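Local coordinates for protein putative glycyl-glycine endopeptidase lytM (Ruminococcus gnavus, PDB 3NYY) that is probably a metalloendopeptidase of the M23 peptidase family, a putative glycyl-glycine endopeptidase of the LytM type, at residues S3-Q6 and R7-P11; A34-P37 and G38-V41; M46-D49 and F50-R53. All coordinates share one frame; numbering follows the deposited sequence.

Contact 1 (S3-Q6 and R7-P11); sequences SGFQ and RLQKP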
loop_
_atom_site.group_PDB
_atom_site.type_symbol
_atom_site.label_atom_id
_atom_site.label_comp_id
_atom_site.label_asym_id
_atom_site.label_seq_id
_atom_site.Cartn_x
_atom_site.Cartn_y
_atom_site.Cartn_z
ATOM N N SER A 3 -17.293 -19.936 -17.804
ATOM C CA SER A 3 -18.333 -20.015 -16.803
ATOM C C SER A 3 -17.864 -20.648 -15.495
ATOM O O SER A 3 -16.855 -21.347 -15.487
ATOM C CB SER A 3 -19.516 -20.817 -17.353
ATOM O OG SER A 3 -19.146 -22.184 -17.473
ATOM N N GLY A 4 -18.613 -20.394 -14.427
ATOM C CA GLY A 4 -18.368 -21.028 -13.157
ATOM C C GLY A 4 -18.290 -22.551 -13.274
ATOM O O GLY A 4 -17.376 -23.201 -12.744
ATOM N N PHE A 5 -19.225 -23.139 -14.028
ATOM C CA PHE A 5 -19.172 -24.572 -14.273
ATOM C C PHE A 5 -17.824 -24.989 -14.887
ATOM O O PHE A 5 -17.215 -25.969 -14.477
ATOM C CB PHE A 5 -20.304 -25.002 -15.234
ATOM C CG PHE A 5 -20.221 -26.433 -15.619
ATOM C CD1 PHE A 5 -20.769 -27.407 -14.805
ATOM C CD2 PHE A 5 -19.497 -26.829 -16.717
ATOM C CE1 PHE A 5 -20.674 -28.744 -15.125
ATOM C CE2 PHE A 5 -19.376 -28.176 -17.058
ATOM C CZ PHE A 5 -19.952 -29.152 -16.237
ATOM N N GLN A 6 -17.385 -24.266 -15.906
ATOM C CA GLN A 6 -16.133 -24.623 -16.585
ATOM C C GLN A 6 -14.938 -24.511 -15.617
ATOM O O GLN A 6 -14.039 -25.336 -15.658
ATOM C CB GLN A 6 -15.924 -23.747 -17.820
ATOM C CG GLN A 6 -16.858 -24.133 -18.955
ATOM C CD GLN A 6 -16.848 -23.164 -20.124
ATOM O OE1 GLN A 6 -16.874 -21.940 -19.957
ATOM N NE2 GLN A 6 -16.984 -23.722 -21.317
ATOM N N ARG A 7 -14.971 -23.509 -14.750
ATOM C CA ARG A 7 -13.867 -23.247 -13.847
ATOM C C ARG A 7 -13.805 -24.358 -12.833
ATOM O O ARG A 7 -12.733 -24.766 -12.438
ATOM C CB ARG A 7 -14.005 -21.895 -13.190
ATOM C CG ARG A 7 -13.794 -20.733 -14.123
ATOM C CD ARG A 7 -14.310 -19.467 -13.482
ATOM N NE ARG A 7 -14.414 -18.391 -14.460
ATOM C CZ ARG A 7 -13.540 -17.398 -14.655
ATOM N NH1 ARG A 7 -12.470 -17.225 -13.885
ATOM N NH2 ARG A 7 -13.781 -16.521 -15.595
ATOM N N LEU A 8 -14.956 -24.890 -12.470
ATOM C CA LEU A 8 -15.046 -25.878 -11.419
ATOM C C LEU A 8 -14.555 -27.250 -11.923
ATOM O O LEU A 8 -14.271 -28.107 -11.102
ATOM C CB LEU A 8 -16.471 -25.916 -10.858
ATOM C CG LEU A 8 -16.743 -26.642 -9.580
ATOM C CD1 LEU A 8 -15.994 -25.884 -8.450
ATOM C CD2 LEU A 8 -18.261 -26.689 -9.340
ATOM N N GLN A 9 -14.382 -27.424 -13.233
ATOM C CA GLN A 9 -13.911 -28.706 -13.824
ATOM C C GLN A 9 -12.420 -28.894 -13.712
ATOM O O GLN A 9 -11.932 -29.990 -13.959
ATOM C CB GLN A 9 -14.305 -28.848 -15.300
ATOM C CG GLN A 9 -15.791 -28.631 -15.587
ATOM C CD GLN A 9 -16.674 -29.390 -14.655
ATOM O OE1 GLN A 9 -16.660 -30.621 -14.657
ATOM N NE2 GLN A 9 -17.450 -28.676 -13.841
ATOM N N LYS A 10 -11.687 -27.826 -13.370
ATOM C CA LYS A 10 -10.226 -27.895 -13.190
ATOM C C LYS A 10 -9.892 -27.461 -11.743
ATOM O O LYS A 10 -10.659 -26.747 -11.113
ATOM C CB LYS A 10 -9.529 -26.913 -14.142
ATOM C CG LYS A 10 -9.721 -27.183 -15.635
ATOM C CD LYS A 10 -8.841 -28.327 -16.119
ATOM C CE LYS A 10 -8.966 -28.538 -17.632
ATOM N NZ LYS A 10 -10.356 -28.936 -18.043
ATOM N N PRO A 11 -8.734 -27.887 -11.206
ATOM C CA PRO A 11 -8.367 -27.429 -9.864
ATOM C C PRO A 11 -8.398 -25.903 -9.792
ATOM O O PRO A 11 -7.919 -25.204 -10.725
ATOM C CB PRO A 11 -6.940 -27.971 -9.700
ATOM C CG PRO A 11 -6.906 -29.174 -10.607
ATOM C CD PRO A 11 -7.690 -28.753 -11.791
#

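Contact 2 (A34-P37 and G38-V41); sequences AADP and GRDV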
loop_
_atom_site.group_PDB
_atom_site.type_symbol
_atom_site.label_atom_id
_atom_site.label_comp_id
_atom_site.label_asym_id
_atom_site.label_seq_id
_atom_site.Cartn_x
_atom_site.Cartn_y
_atom_site.Cartn_z
ATOM N N ALA A 34 -21.570 -12.963 7.659
ATOM C CA ALA A 34 -21.877 -14.282 7.146
ATOM C C ALA A 34 -21.377 -15.338 8.111
ATOM O O ALA A 34 -20.264 -15.251 8.554
ATOM C CB ALA A 34 -21.216 -14.484 5.775
ATOM N N ALA A 35 -22.192 -16.362 8.358
ATOM C CA ALA A 35 -21.799 -17.455 9.231
ATOM C C ALA A 35 -20.685 -18.302 8.607
ATOM O O ALA A 35 -19.849 -18.847 9.308
ATOM C CB ALA A 35 -23.001 -18.331 9.523
ATOM N N ASP A 36 -20.702 -18.417 7.282
ATOM C CA ASP A 36 -19.786 -19.319 6.550
ATOM C C ASP A 36 -19.238 -18.496 5.394
ATOM O O ASP A 36 -19.710 -18.601 4.246
ATOM C CB ASP A 36 -20.565 -20.547 6.082
ATOM C CG ASP A 36 -19.676 -21.656 5.506
ATOM O OD1 ASP A 36 -18.477 -21.427 5.161
ATOM O OD2 ASP A 36 -20.217 -22.784 5.421
ATOM N N PRO A 37 -18.260 -17.629 5.689
ATOM C CA PRO A 37 -17.805 -16.704 4.646
ATOM C C PRO A 37 -17.127 -17.384 3.478
ATOM O O PRO A 37 -17.322 -16.929 2.324
ATOM C CB PRO A 37 -16.852 -15.764 5.391
ATOM C CG PRO A 37 -16.375 -16.613 6.532
ATOM C CD PRO A 37 -17.556 -17.406 6.960
ATOM N N GLY A 38 -16.388 -18.473 3.727
ATOM C CA GLY A 38 -15.751 -19.227 2.644
ATOM C C GLY A 38 -16.792 -19.784 1.670
ATOM O O GLY A 38 -16.659 -19.684 0.428
ATOM N N ARG A 39 -17.845 -20.366 2.205
ATOM C CA ARG A 39 -18.920 -20.872 1.362
ATOM C C ARG A 39 -19.523 -19.766 0.520
ATOM O O ARG A 39 -19.737 -19.962 -0.679
ATOM C CB ARG A 39 -20.032 -21.506 2.193
ATOM C CG ARG A 39 -21.042 -22.247 1.362
ATOM C CD ARG A 39 -22.322 -22.523 2.155
ATOM N NE ARG A 39 -23.098 -21.280 2.298
ATOM C CZ ARG A 39 -24.386 -21.213 2.683
ATOM N NH1 ARG A 39 -25.048 -22.314 2.983
ATOM N NH2 ARG A 39 -25.001 -20.035 2.718
ATOM N N ASP A 40 -19.879 -18.654 1.160
ATOM C CA ASP A 40 -20.617 -17.588 0.487
ATOM C C ASP A 40 -19.778 -16.859 -0.554
ATOM O O ASP A 40 -20.262 -16.599 -1.654
ATOM C CB ASP A 40 -21.240 -16.640 1.499
ATOM C CG ASP A 40 -22.346 -17.300 2.312
ATOM O OD1 ASP A 40 -22.760 -18.443 1.991
ATOM O OD2 ASP A 40 -22.797 -16.654 3.288
ATOM N N VAL A 41 -18.501 -16.629 -0.265
ATOM C CA VAL A 41 -17.620 -16.024 -1.281
ATOM C C VAL A 41 -17.407 -16.996 -2.459
ATOM O O VAL A 41 -17.398 -16.608 -3.636
ATOM C CB VAL A 41 -16.276 -15.489 -0.695
ATOM C CG1 VAL A 41 -15.241 -16.640 -0.427
ATOM C CG2 VAL A 41 -15.767 -14.360 -1.577
HETATM O O HOH W 1 -23.121 -17.954 5.635
#

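Contact 3 (M46-D49 and F50-R53); sequences MATD and FENR. With SO4 (sulfate ion), chain H.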
loop_
_atom_site.group_PDB
_atom_site.type_symbol
_atom_site.label_atom_id
_atom_site.label_comp_id
_atom_site.label_asym_id
_atom_site.label_seq_id
_atom_site.Cartn_x
_atom_site.Cartn_y
_atom_site.Cartn_z
HETATM N N MSE A 46 -18.793 -18.383 -8.142
HETATM C CA MSE A 46 -19.428 -19.247 -9.117
HETATM C C MSE A 46 -20.554 -18.558 -9.855
HETATM O O MSE A 46 -20.635 -18.654 -11.084
HETATM C CB MSE A 46 -19.946 -20.537 -8.437
HETATM C CG MSE A 46 -18.856 -21.542 -8.103
HETATM SE SE MSE A 46 -17.944 -22.250 -9.630
HETATM C CE MSE A 46 -16.271 -21.566 -9.482
ATOM N N ALA A 47 -21.387 -17.829 -9.132
ATOM C CA ALA A 47 -22.562 -17.208 -9.722
ATOM C C ALA A 47 -22.173 -16.029 -10.625
ATOM O O ALA A 47 -22.928 -15.724 -11.544
ATOM C CB ALA A 47 -23.523 -16.740 -8.629
ATOM N N THR A 48 -21.040 -15.366 -10.345
ATOM C CA THR A 48 -20.569 -14.205 -11.122
ATOM C C THR A 48 -19.410 -14.520 -12.085
ATOM O O THR A 48 -18.861 -13.600 -12.687
ATOM C CB THR A 48 -20.083 -13.074 -10.206
ATOM O OG1 THR A 48 -18.963 -13.548 -9.444
ATOM C CG2 THR A 48 -21.220 -12.585 -9.250
ATOM N N ASP A 49 -19.038 -15.803 -12.210
ATOM C CA ASP A 49 -17.857 -16.215 -12.965
ATOM C C ASP A 49 -16.642 -15.342 -12.521
ATOM O O ASP A 49 -15.938 -14.759 -13.357
ATOM C CB ASP A 49 -18.103 -16.083 -14.481
ATOM C CG ASP A 49 -19.299 -16.898 -14.976
ATOM O OD1 ASP A 49 -19.769 -17.814 -14.237
ATOM O OD2 ASP A 49 -19.766 -16.610 -16.111
ATOM N N PHE A 50 -16.420 -15.267 -11.212
ATOM C CA PHE A 50 -15.319 -14.467 -10.624
ATOM C C PHE A 50 -15.391 -12.992 -11.011
ATOM O O PHE A 50 -14.406 -12.391 -11.462
ATOM C CB PHE A 50 -13.943 -15.068 -10.913
ATOM C CG PHE A 50 -13.699 -16.332 -10.158
ATOM C CD1 PHE A 50 -14.275 -17.505 -10.584
ATOM C CD2 PHE A 50 -12.976 -16.327 -8.962
ATOM C CE1 PHE A 50 -14.088 -18.679 -9.861
ATOM C CE2 PHE A 50 -12.792 -17.473 -8.262
ATOM C CZ PHE A 50 -13.332 -18.649 -8.713
ATOM N N GLU A 51 -16.566 -12.431 -10.786
ATOM C CA GLU A 51 -16.893 -11.039 -11.061
ATOM C C GLU A 51 -16.788 -10.651 -12.530
ATOM O O GLU A 51 -16.608 -9.478 -12.835
ATOM C CB GLU A 51 -16.075 -10.082 -10.183
ATOM C CG GLU A 51 -16.372 -10.236 -8.667
ATOM C CD GLU A 51 -15.903 -9.029 -7.828
ATOM O OE1 GLU A 51 -14.878 -8.408 -8.178
ATOM O OE2 GLU A 51 -16.589 -8.743 -6.815
ATOM N N ASN A 52 -17.007 -11.610 -13.422
ATOM C CA ASN A 52 -17.137 -11.331 -14.849
ATOM C C ASN A 52 -18.560 -11.127 -15.353
ATOM O O ASN A 52 -18.755 -10.574 -16.452
ATOM C CB ASN A 52 -16.381 -12.395 -15.643
ATOM C CG ASN A 52 -14.893 -12.175 -15.584
ATOM O OD1 ASN A 52 -14.410 -11.180 -16.095
ATOM N ND2 ASN A 52 -14.167 -13.067 -14.936
ATOM N N ARG A 53 -19.544 -11.533 -14.547
ATOM C CA ARG A 53 -20.938 -11.357 -14.820
ATOM C C ARG A 53 -21.632 -10.868 -13.572
ATOM O O ARG A 53 -21.154 -11.066 -12.433
ATOM C CB ARG A 53 -21.617 -12.653 -15.274
ATOM C CG ARG A 53 -20.938 -13.343 -16.467
ATOM C CD ARG A 53 -21.853 -14.465 -17.004
ATOM N NE ARG A 53 -22.979 -13.907 -17.752
ATOM C CZ ARG A 53 -23.792 -14.600 -18.551
ATOM N NH1 ARG A 53 -23.647 -15.914 -18.715
ATOM N NH2 ARG A 53 -24.779 -13.964 -19.167
HETATM S S SO4 H . -25.195 -11.188 -16.672
HETATM O O1 SO4 H . -24.408 -10.005 -16.269
HETATM O O2 SO4 H . -25.071 -12.270 -15.690
HETATM O O3 SO4 H . -26.598 -10.807 -16.734
HETATM O O4 SO4 H . -24.724 -11.626 -17.984
#

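Contact 1 (S3-Q6 and R7-P11)
The carboxamide of Gln9 lies flat over the ring of Phe5 and at the same time bonds to the Phe5 backbone. Ring and amide planes are only 11° apart. Gln9 NE2 sits 3.4 Å above the centre of the Phe5 ring. In its own amide plane, NE2 also donates to Phe5 O at 2.8 Å, with an N-H...O angle of 162°. The Gln9 chain folds back to do this, with a bend at chi2 of -48°. The bond and the stack together fix the rotation of the amide.

Phe5 lies in the first turn of the short helix 4-8, and Gln9 comes four residues later. The helix opens with a capping box. Ser3 is the N-cap, and its OG accepts from Gln6 N at 3.1 Å. In return Ser3 N donates to Gln6 OE1 at 3.0 Å, on a lone pair in the carbonyl plane. The backbone then takes over: Arg7 N bonds to Ser3 O and Leu8 N to Gly4 O, both at 3.0 Å. The aliphatic part of Arg7 runs back beside the cap, where its CG lies 3.4 Å from Ser3 O. Its guanidinium goes further, to a salt bridge with Asp17 and a bond from NE to Val2 O.

Contact 2 (A34-P37 and G38-V41)
Asp36 packs its carboxylate closely against the first turn of helix 37-48. Its CG lies 3.3 Å from Arg39 CB, and its OD1 accepts from Arg39 N at 3.2 Å. The N-H comes from above the carboxylate plane, 60° out of it. Asp36 CG stands anti to the residue's own N (chi1 -171°), which brings the carboxylate over Arg39 N. This makes Asp36 the N-cap, with Pro37 as the first helical residue. Regular helix bonds follow at once: Asp40 N to Asp36 O at 3.1 Å, and Val41 N to Pro37 O at 2.9 Å. The cap is itself held from outside, since Arg85 forms a salt bridge with Asp36 OD2 and Asn89 ND2 bonds to OD1. Equally firm is a salt bridge between neighbours in sequence. Arg39 NE and NH2 grip Asp40 OD1 side-on, and OD1 lies in the guanidinium plane, offering NH2 its syn lone pair.

The side toward Ala34 is looser. Here Ala34 CB comes only to 3.7 Å from Asp40 OD2. A water joins the two segments, accepting from Asp36 N at 3.0 Å and donating to Asp40 OD2 at 2.7 Å. Tyr30 OH also bonds to this oxygen.

Contact 3 (M46-D49 and F50-R53)
Thr48 O draws in two backbone N-H groups as the chain leaves helix 37-48. Arg53 N donates to Thr48 O at 2.9 Å, tilted 35° from the carbonyl plane, and Asn52 N adds a weak bond. Thr48 OG1 stands between the backbone N and the carbonyl carbon (chi1 62°), where it accepts from Glu51 N at 3.0 Å and bonds to Tyr44 O. A valine here would probably leave Glu51 N and Tyr44 O without this hydroxyl partner. Asp49, with positive phi, is the first residue to leave helical angles, in a Schellman motif. Asn52 ND2 reaches Asp49 O at 2.9 Å, nearly in line with the carbonyl. Asp49 OD1 bonds to Gly4 N of helix 4-8, while Asp49 OD2 meets CD of Arg53, alongside it, at 3.1 Å. Arg53 NE and NH2 both donate to sulfate O4, which lies in the guanidinium plane; Arg54 also binds this ion, probably from the crystallisation liquor. On the apolar side, CE of selenomethionine Met46 touches CE1 of Phe50 at 3.6 Å. Phe50 also stacks on Trp45 and meets Phe18 of helix 16-20. Met46 touches Leu8 of helix 4-8 and Trp71 of helix 61-71.

All three contacts are local and lie in the helical region matched by the LytM N-terminal family. Contacts 2 and 3 mark the start and the end of helix 37-48, their centres about 16 Å apart. Contact 1 starts another helix, 4-8, and touches contact 3 directly, where Arg7 packs on Phe50. Contacts 1 and 2 do not touch. Contact 1 is the most exposed, and its cap is a neutral serine and glutamine. Contact 2 has no exposed residue among those that touch, and its cap is charged. Contact 3 mixes a buried apolar side with an exposed arginine that binds sulfate.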